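Local coordinates for protein uncharacterized HTH-type transcriptional regulator HI_0893 (Haemophilus influenzae, PDB 3QKX) that probably binds regulatory DNA through an N-terminal helix-turn-helix, as TetR-family transcription factors do, and so controls gene expression, at residues A[87-92]-A[177-182]. Sequence-based numbering, arbitrary orientation. Where two conformers were deposited one is given.
Sequences QMWKNI and SVIERS. With SO4 (sulfate ion), chain D; SO4 (sulfate ion), chain F.
In the all-helical C-terminal domain of this TetR-family regulator, W89 of helix 81-98 packs on V178 and I179 of helix 172-184. The two short segments run at 131° to each other, their axes 10.6 Å apart at closest approach, and W89 and I179 hold the nearest pair of CA atoms. With CG anti to the backbone N (chi1 -160°), the indole reaches across the interface. I179 lies over one of its faces: CG1 comes 3.5 Å from W89 CD2, over that end of the ring fusion and toward the rim, and makes a CH-pi contact with the five-membered ring. I179 CG1 stands beside the backbone N and leads to CD1, which lies 3.8 Å from W89 CE3 and also meets the aliphatic CG of K90. V178 approaches the indole obliquely, its CG1 3.8 Å from W89 CZ2. No hydrogen bond joins the segments; W89 NE1 hydrogen-bonds to T155 of helix 154-165, and S182 OG bonds to Y85 OH. W93 meets the indole with nearly parallel planes. Beyond this apolar centre, a sulfate likely carried over from crystallisation is held by S177 OG, 2.6 Å from its O3, and by R181, whose NE donates to the same O3 and whose NH2 donates to O2 in the guanidinium plane (2.7 Å, 165°). V178 packs on I147 and S182 on L151 of the second subunit, and R181 NH1 hydrogen-bonds to the carbonyl oxygens of A185 and Q187 of that subunit. Helix 172-184 thus meets both helix 81-98 and the second subunit, consistent with the dimeric, all-helical C-terminal domain of TetR-family regulators.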
loop_
_atom_site.group_PDB
_atom_site.type_symbol
_atom_site.label_atom_id
_atom_site.label_comp_id
_atom_site.label_asym_id
_atom_site.label_seq_id
_atom_site.Cartn_x
_atom_site.Cartn_y
_atom_site.Cartn_z
ATOM N N GLN A 87 -16.492 -12.480 4.786
ATOM C CA GLN A 87 -15.691 -13.647 4.381
ATOM C C GLN A 87 -14.493 -13.218 3.547
ATOM O O GLN A 87 -13.392 -13.690 3.770
ATOM C CB GLN A 87 -16.536 -14.616 3.570
ATOM C CG GLN A 87 -15.841 -15.948 3.195
ATOM C CD GLN A 87 -15.524 -16.766 4.416
ATOM O OE1 GLN A 87 -16.420 -17.232 5.086
ATOM N NE2 GLN A 87 -14.250 -16.881 4.747
HETATM N N MSE A 88 -14.722 -12.347 2.569
HETATM C CA MSE A 88 -13.643 -11.887 1.696
HETATM C C MSE A 88 -12.591 -11.125 2.493
HETATM O O MSE A 88 -11.406 -11.273 2.242
HETATM C CB MSE A 88 -14.181 -11.009 0.549
HETATM C CG MSE A 88 -14.810 -11.799 -0.574
HETATM SE SE MSE A 88 -15.224 -10.663 -2.117
HETATM C CE MSE A 88 -16.674 -9.586 -1.365
ATOM N N TRP A 89 -13.020 -10.312 3.450
ATOM C CA TRP A 89 -12.079 -9.587 4.317
ATOM C C TRP A 89 -11.191 -10.572 5.075
ATOM O O TRP A 89 -9.980 -10.443 5.077
ATOM C CB TRP A 89 -12.839 -8.701 5.313
ATOM C CG TRP A 89 -12.002 -7.613 5.885
ATOM C CD1 TRP A 89 -11.962 -6.329 5.471
ATOM C CD2 TRP A 89 -11.088 -7.715 6.972
ATOM N NE1 TRP A 89 -11.061 -5.616 6.213
ATOM C CE2 TRP A 89 -10.497 -6.450 7.135
ATOM C CE3 TRP A 89 -10.684 -8.765 7.814
ATOM C CZ2 TRP A 89 -9.568 -6.192 8.102
ATOM C CZ3 TRP A 89 -9.747 -8.509 8.757
ATOM C CH2 TRP A 89 -9.196 -7.221 8.907
ATOM N N LYS A 90 -11.817 -11.563 5.703
ATOM C CA LYS A 90 -11.119 -12.561 6.506
ATOM C C LYS A 90 -10.208 -13.420 5.648
ATOM O O LYS A 90 -9.087 -13.783 6.060
ATOM C CB LYS A 90 -12.123 -13.474 7.216
ATOM C CG LYS A 90 -12.971 -12.790 8.275
ATOM C CD LYS A 90 -14.209 -13.604 8.548
ATOM C CE LYS A 90 -14.038 -14.551 9.744
ATOM N NZ LYS A 90 -15.267 -15.371 9.985
ATOM N N ASN A 91 -10.683 -13.762 4.451
ATOM C CA ASN A 91 -9.853 -14.512 3.517
ATOM C C ASN A 91 -8.546 -13.783 3.257
ATOM O O ASN A 91 -7.494 -14.389 3.307
ATOM C CB ASN A 91 -10.534 -14.714 2.175
ATOM C CG ASN A 91 -11.717 -15.687 2.224
ATOM O OD1 ASN A 91 -11.841 -16.502 3.123
ATOM N ND2 ASN A 91 -12.609 -15.558 1.251
ATOM N N ILE A 92 -8.618 -12.475 3.003
ATOM C CA ILE A 92 -7.420 -11.700 2.727
ATOM C C ILE A 92 -6.549 -11.604 3.960
ATOM O O ILE A 92 -5.339 -11.767 3.869
ATOM C CB ILE A 92 -7.753 -10.268 2.249
ATOM C CG1 ILE A 92 -8.470 -10.300 0.901
ATOM C CG2 ILE A 92 -6.489 -9.442 2.108
ATOM C CD1 ILE A 92 -8.862 -8.873 0.377
ATOM N N SER A 177 -14.746 -4.797 14.216
ATOM C CA SER A 177 -14.942 -3.356 14.088
ATOM C C SER A 177 -14.444 -2.855 12.745
ATOM O O SER A 177 -15.186 -2.208 12.043
ATOM C CB SER A 177 -14.271 -2.596 15.226
ATOM O OG SER A 177 -15.145 -2.481 16.339
ATOM N N VAL A 178 -13.231 -3.234 12.350
ATOM C CA VAL A 178 -12.695 -2.824 11.038
ATOM C C VAL A 178 -13.487 -3.415 9.871
ATOM O O VAL A 178 -13.748 -2.730 8.888
ATOM C CB VAL A 178 -11.217 -3.197 10.867
ATOM C CG1 VAL A 178 -10.766 -2.838 9.508
ATOM C CG2 VAL A 178 -10.348 -2.503 11.911
ATOM N N ILE A 179 -13.889 -4.677 9.980
ATOM C CA ILE A 179 -14.726 -5.288 8.941
ATOM C C ILE A 179 -16.034 -4.520 8.770
ATOM O O ILE A 179 -16.405 -4.176 7.679
ATOM C CB ILE A 179 -15.073 -6.741 9.244
ATOM C CG1 ILE A 179 -13.874 -7.639 9.027
ATOM C CG2 ILE A 179 -16.188 -7.228 8.309
ATOM C CD1 ILE A 179 -14.021 -9.053 9.678
ATOM N N GLU A 180 -16.712 -4.274 9.865
ATOM C CA GLU A 180 -18.004 -3.595 9.852
ATOM C C GLU A 180 -17.901 -2.146 9.430
ATOM O O GLU A 180 -18.760 -1.647 8.721
ATOM C CB GLU A 180 -18.648 -3.674 11.234
ATOM C CG GLU A 180 -20.105 -3.187 11.260
ATOM C CD GLU A 180 -20.243 -1.700 11.559
ATOM O OE1 GLU A 180 -19.599 -1.212 12.528
ATOM O OE2 GLU A 180 -21.002 -1.013 10.830
ATOM N N ARG A 181 -16.867 -1.465 9.886
ATOM C CA ARG A 181 -16.705 -0.045 9.584
ATOM C C ARG A 181 -16.240 0.179 8.160
ATOM O O ARG A 181 -16.692 1.126 7.521
ATOM C CB ARG A 181 -15.757 0.586 10.573
ATOM C CG ARG A 181 -16.433 0.768 11.904
ATOM C CD ARG A 181 -15.516 1.271 12.943
ATOM N NE ARG A 181 -16.231 1.568 14.172
ATOM C CZ ARG A 181 -17.006 2.636 14.376
ATOM N NH1 ARG A 181 -17.203 3.551 13.420
ATOM N NH2 ARG A 181 -17.598 2.795 15.551
ATOM N N SER A 182 -15.359 -0.683 7.646
ATOM C CA SER A 182 -14.950 -0.570 6.234
ATOM C C SER A 182 -16.140 -0.843 5.280
ATOM O O SER A 182 -16.268 -0.208 4.227
ATOM C CB SER A 182 -13.810 -1.522 5.941
ATOM O OG SER A 182 -14.251 -2.839 6.104
HETATM S S SO4 D . -17.619 0.012 17.216
HETATM O O1 SO4 D . -18.998 0.399 16.866
HETATM O O2 SO4 D . -16.842 1.183 17.636
HETATM O O3 SO4 D . -16.996 -0.691 16.094
HETATM O O4 SO4 D . -17.659 -0.903 18.355
HETATM S S SO4 F . -18.648 -16.571 12.104
HETATM O O1 SO4 F . -18.743 -17.142 10.756
HETATM O O2 SO4 F . -19.570 -15.444 12.263
HETATM O O3 SO4 F . -17.267 -16.138 12.340
HETATM O O4 SO4 F . -18.997 -17.576 13.103
#